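Local coordinates for protein aromatic-amino-acid:2-oxoglutarate transaminase (Candida albicans, PDB 6HND) that probably transfers amino groups between aromatic amino acids or 2-aminoadipate and 2-oxo acids, using pyridoxal 5'-phosphate as cofactor, at residues G14-V18 with K363-V368; S108-I112 with N383-N388. One frame throughout, in Å; residues are numbered along the deposited sequence.

Contact 1 (G14-V18 with K363-V368); sequences GRTSV and KNYSDV
Arg-15 lies alongside Tyr-365, both side chains running the same way off their backbones, and this pairing is the close-packed part of the contact. Tyr-365 CD1 sits over one face of the guanidinium, off its centre, 3.4 Å from Arg-15 CZ; the guanidinium and the ring are turned 30° from each other. Arg-15 NH1 meets Tyr-365 CB at 3.5 Å. The arginine chain is extended from CG to NE, with CG anti to the carbonyl carbon (chi1 -68°), which carries the group along Tyr-365 toward helix 166-177. There Arg-15 NH2 forms a salt bridge with Asp-175, while Tyr-365 OH bonds to Asn-171 of that helix.

Further along, the fit is looser and wetter. The backbone passes over Asn-364, and Thr-16 O lies 3.3 Å from Asn-364 CG without a hydrogen bond. One water donates to Arg-15 O and accepts from Asn-364 ND2; another donates to Asn-364 O and, weakly, to Thr-16 O, which also takes a bond from Arg-196 of the second subunit. Ser-17 and Val-18 are exposed and poorly ordered, Val-18 CG1 reaching Lys-363 NZ, itself salt-bridged to Asp-367, at 3.6 Å.

With no direct hydrogen bond between the two segments, the N-terminal arm is held by guanidinium-ring packing, bridging water and the Asp-175 salt bridge, at the dimer interface.

Contact 2 (S108-I112 with N383-N388); sequences STVHI and NVIQEN
Val-110 points its side chain from strand 109-113 at helix 375-388, and its two methyls divide the helix surface between them. From CB, which faces the helix, CG1 stands anti to the backbone N (chi1 177°) and reaches Asn-383 O and Glu-387 OE2, each at 3.9 Å, with Asn-383 CB and Glu-387 CB slightly farther off. The other tip, CG2, packs on Asn-388 CB at 3.7 Å and lies over the backbone at Val-384 CA. One valine therefore sits against consecutive turns, where Glu-387 N and Asn-388 N bond back to Asn-383 O and Val-384 O.

Strand 109-113 pairs with strand 53-60 in a two-stranded antiparallel sheet, apart from the seven-stranded mixed sheet characteristic of the aminotransferase fold in this family. Val-110 bonds through its backbone to Val-58, and Leu-60 of the partner strand touches both Val-110 and Asn-388. The axes of 109-112 and 383-388 approach to 8.7 Å, their N-to-C directions 118° apart.

Polar groups flank the valine. At one end Asn-388 ND2 comes to 3.3 Å from Ser-108 CB, and a water accepts from ND2 and bonds to Ser-108 OG, which is also bonded to Asp-62. At the other, a second water donates to His-111 O and to Glu-387 OE1 and accepts a weak bond from Asn-383 ND2. That amide nitrogen has its main partner in Ile-122 O, and Ile-112 CG1 and CG2 each lie 3.9 Å from Asn-383 ND2.

How the contacts relate
From the N terminus, the chain reaches 14-18 in the loop that follows helix 10-14 and goes on to strand 53-60 and then 108-112, where contact 2 opens. It next builds the seven-stranded sheet before arriving at helix 356-369, which closes contact 1 after 344 intervening residues. Helix 375-388 follows directly and closes contact 2 across 270. The two loops therefore cross, their segments alternating along the sequence. Contact 1 ties the N-terminal arm to the first of these successive helices, and contact 2 ties the small two-stranded sheet to the second. Their centres are 33 Å apart and their nearest atoms about 20 Å, so they do not touch.

Contact 1 (G14-V18 with K363-V368)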
# COMPACT_ATOMS: atom_id res chain seq x y z
N GLY B 14 -14.82 -2.93 15.43
CA GLY B 14 -14.67 -4.33 15.88
C GLY B 14 -13.25 -4.87 15.69
O GLY B 14 -12.88 -5.82 16.39
N ARG B 15 -12.47 -4.30 14.77
CA ARG B 15 -11.06 -4.73 14.55
C ARG B 15 -10.24 -4.51 15.84
O ARG B 15 -10.33 -3.43 16.41
CB ARG B 15 -10.50 -3.99 13.34
CG ARG B 15 -11.15 -4.43 12.03
CD ARG B 15 -10.28 -4.13 10.84
NE ARG B 15 -11.06 -4.21 9.62
CZ ARG B 15 -11.67 -3.19 9.05
NH1 ARG B 15 -11.57 -1.98 9.58
NH2 ARG B 15 -12.36 -3.38 7.93
N THR B 16 -9.47 -5.51 16.27
CA THR B 16 -8.58 -5.42 17.47
C THR B 16 -7.26 -4.71 17.13
O THR B 16 -7.02 -4.46 15.94
CB THR B 16 -8.26 -6.81 18.05
OG1 THR B 16 -7.55 -7.50 17.01
CG2 THR B 16 -9.48 -7.59 18.50
N SER B 17 -6.45 -4.39 18.14
CA SER B 17 -5.14 -3.69 18.05
C SER B 17 -3.98 -4.69 18.05
O SER B 17 -4.19 -5.88 18.37
CB SER B 17 -5.00 -2.69 19.18
OG SER B 17 -6.07 -1.76 19.18
N VAL B 18 -2.78 -4.21 17.69
CA VAL B 18 -1.50 -4.97 17.67
C VAL B 18 -1.62 -6.19 18.61
O VAL B 18 -0.75 -6.33 19.50
CB VAL B 18 -0.31 -4.07 18.04
CG1 VAL B 18 0.11 -3.20 16.86
CG2 VAL B 18 -0.58 -3.21 19.28
N LYS B 363 -6.06 2.86 11.54
CA LYS B 363 -4.80 2.14 11.85
C LYS B 363 -5.06 0.63 11.84
O LYS B 363 -4.29 -0.11 11.18
CB LYS B 363 -4.18 2.58 13.18
CG LYS B 363 -2.74 2.11 13.38
CD LYS B 363 -2.48 1.35 14.66
CE LYS B 363 -1.64 0.10 14.47
NZ LYS B 363 -2.23 -1.10 15.12
N ASN B 364 -6.11 0.17 12.53
CA ASN B 364 -6.39 -1.28 12.66
C ASN B 364 -6.75 -1.83 11.27
O ASN B 364 -6.37 -3.00 11.02
CB ASN B 364 -7.42 -1.60 13.75
CG ASN B 364 -6.96 -1.23 15.16
OD1 ASN B 364 -5.78 -1.27 15.47
ND2 ASN B 364 -7.91 -0.86 16.02
N TYR B 365 -7.44 -1.05 10.41
CA TYR B 365 -7.77 -1.45 9.01
C TYR B 365 -6.49 -1.59 8.18
O TYR B 365 -6.34 -2.57 7.43
CB TYR B 365 -8.66 -0.42 8.30
CG TYR B 365 -9.13 -0.79 6.91
CD1 TYR B 365 -9.56 -2.07 6.62
CD2 TYR B 365 -9.18 0.15 5.90
CE1 TYR B 365 -10.06 -2.41 5.38
CE2 TYR B 365 -9.66 -0.17 4.64
CZ TYR B 365 -10.13 -1.45 4.38
OH TYR B 365 -10.60 -1.78 3.15
N SER B 366 -5.58 -0.62 8.30
CA SER B 366 -4.32 -0.59 7.52
C SER B 366 -3.51 -1.85 7.84
O SER B 366 -2.89 -2.43 6.92
CB SER B 366 -3.56 0.65 7.83
OG SER B 366 -4.38 1.77 7.57
N ASP B 367 -3.55 -2.26 9.11
CA ASP B 367 -2.83 -3.45 9.61
C ASP B 367 -3.32 -4.70 8.84
O ASP B 367 -2.57 -5.66 8.78
CB ASP B 367 -3.03 -3.60 11.11
CG ASP B 367 -2.08 -2.80 12.00
OD1 ASP B 367 -1.01 -2.34 11.50
OD2 ASP B 367 -2.44 -2.64 13.19
N VAL B 368 -4.53 -4.68 8.28
CA VAL B 368 -5.04 -5.83 7.49
C VAL B 368 -4.64 -5.70 6.02
O VAL B 368 -3.98 -6.64 5.50
CB VAL B 368 -6.56 -5.96 7.66
CG1 VAL B 368 -7.09 -7.16 6.89
CG2 VAL B 368 -6.95 -6.03 9.13
O HOH W 1 -10.82 -0.70 15.61
O HOH W 2 -6.56 -5.27 12.72

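Contact 2 (S108-I112 with N383-N388)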
# COMPACT_ATOMS: atom_id res chain seq x y z
N SER B 108 20.19 22.20 -6.74
CA SER B 108 19.71 21.84 -5.38
C SER B 108 19.76 20.32 -5.27
O SER B 108 19.32 19.62 -6.20
CB SER B 108 18.33 22.35 -5.14
OG SER B 108 18.33 23.76 -5.05
N THR B 109 20.36 19.83 -4.19
CA THR B 109 20.50 18.39 -3.90
C THR B 109 20.29 18.16 -2.40
O THR B 109 20.72 18.99 -1.58
CB THR B 109 21.81 17.86 -4.50
OG1 THR B 109 21.90 16.47 -4.16
CG2 THR B 109 23.02 18.64 -4.02
N VAL B 110 19.62 17.09 -2.05
CA VAL B 110 19.48 16.63 -0.65
C VAL B 110 20.25 15.30 -0.52
O VAL B 110 20.06 14.40 -1.36
CB VAL B 110 17.99 16.51 -0.28
CG1 VAL B 110 17.76 15.98 1.13
CG2 VAL B 110 17.31 17.86 -0.46
N HIS B 111 21.09 15.19 0.48
CA HIS B 111 21.84 13.95 0.81
C HIS B 111 21.13 13.24 1.97
O HIS B 111 20.90 13.87 3.04
CB HIS B 111 23.30 14.28 1.12
CG HIS B 111 24.11 13.07 1.41
ND1 HIS B 111 24.65 12.32 0.40
CD2 HIS B 111 24.41 12.44 2.58
CE1 HIS B 111 25.30 11.28 0.93
NE2 HIS B 111 25.16 11.34 2.27
N ILE B 112 20.78 11.98 1.77
CA ILE B 112 20.12 11.13 2.80
C ILE B 112 21.16 10.12 3.27
O ILE B 112 21.52 9.24 2.48
CB ILE B 112 18.85 10.46 2.25
CG1 ILE B 112 17.88 11.50 1.66
CG2 ILE B 112 18.22 9.60 3.35
CD1 ILE B 112 16.64 10.91 1.02
N ASN B 383 12.59 14.35 3.63
CA ASN B 383 13.91 15.03 3.67
C ASN B 383 13.93 16.12 2.59
O ASN B 383 14.51 17.18 2.83
CB ASN B 383 15.04 14.02 3.61
CG ASN B 383 15.08 13.17 4.87
OD1 ASN B 383 14.10 13.12 5.62
ND2 ASN B 383 16.19 12.49 5.09
N VAL B 384 13.28 15.91 1.45
CA VAL B 384 13.26 16.92 0.36
C VAL B 384 12.49 18.14 0.89
O VAL B 384 13.01 19.27 0.72
CB VAL B 384 12.68 16.36 -0.96
CG1 VAL B 384 12.29 17.47 -1.94
CG2 VAL B 384 13.63 15.35 -1.62
N ILE B 385 11.36 17.92 1.57
CA ILE B 385 10.47 19.01 2.07
C ILE B 385 11.18 19.76 3.20
O ILE B 385 11.22 20.99 3.14
CB ILE B 385 9.06 18.50 2.44
CG1 ILE B 385 8.21 18.28 1.20
CG2 ILE B 385 8.33 19.44 3.38
CD1 ILE B 385 6.94 17.57 1.43
N GLN B 386 11.81 19.05 4.14
CA GLN B 386 12.44 19.65 5.34
C GLN B 386 13.79 20.31 4.96
O GLN B 386 14.03 21.44 5.40
CB GLN B 386 12.58 18.59 6.44
CG GLN B 386 11.93 18.96 7.79
CD GLN B 386 10.49 18.52 8.02
OE1 GLN B 386 9.58 19.33 7.96
NE2 GLN B 386 10.27 17.26 8.39
N GLU B 387 14.62 19.68 4.13
CA GLU B 387 15.99 20.22 3.86
C GLU B 387 16.01 21.20 2.68
O GLU B 387 16.65 22.25 2.80
CB GLU B 387 16.98 19.09 3.61
CG GLU B 387 18.02 18.97 4.71
CD GLU B 387 19.21 18.16 4.24
OE1 GLU B 387 19.49 17.11 4.87
OE2 GLU B 387 19.81 18.56 3.21
N ASN B 388 15.42 20.84 1.54
CA ASN B 388 15.47 21.70 0.34
C ASN B 388 14.44 22.82 0.48
O ASN B 388 14.81 23.98 0.25
CB ASN B 388 15.22 20.92 -0.95
CG ASN B 388 15.42 21.81 -2.15
OD1 ASN B 388 14.48 22.04 -2.92
ND2 ASN B 388 16.62 22.33 -2.30
O HOH W 3 16.76 25.18 -3.57
O HOH W 4 18.73 14.19 4.27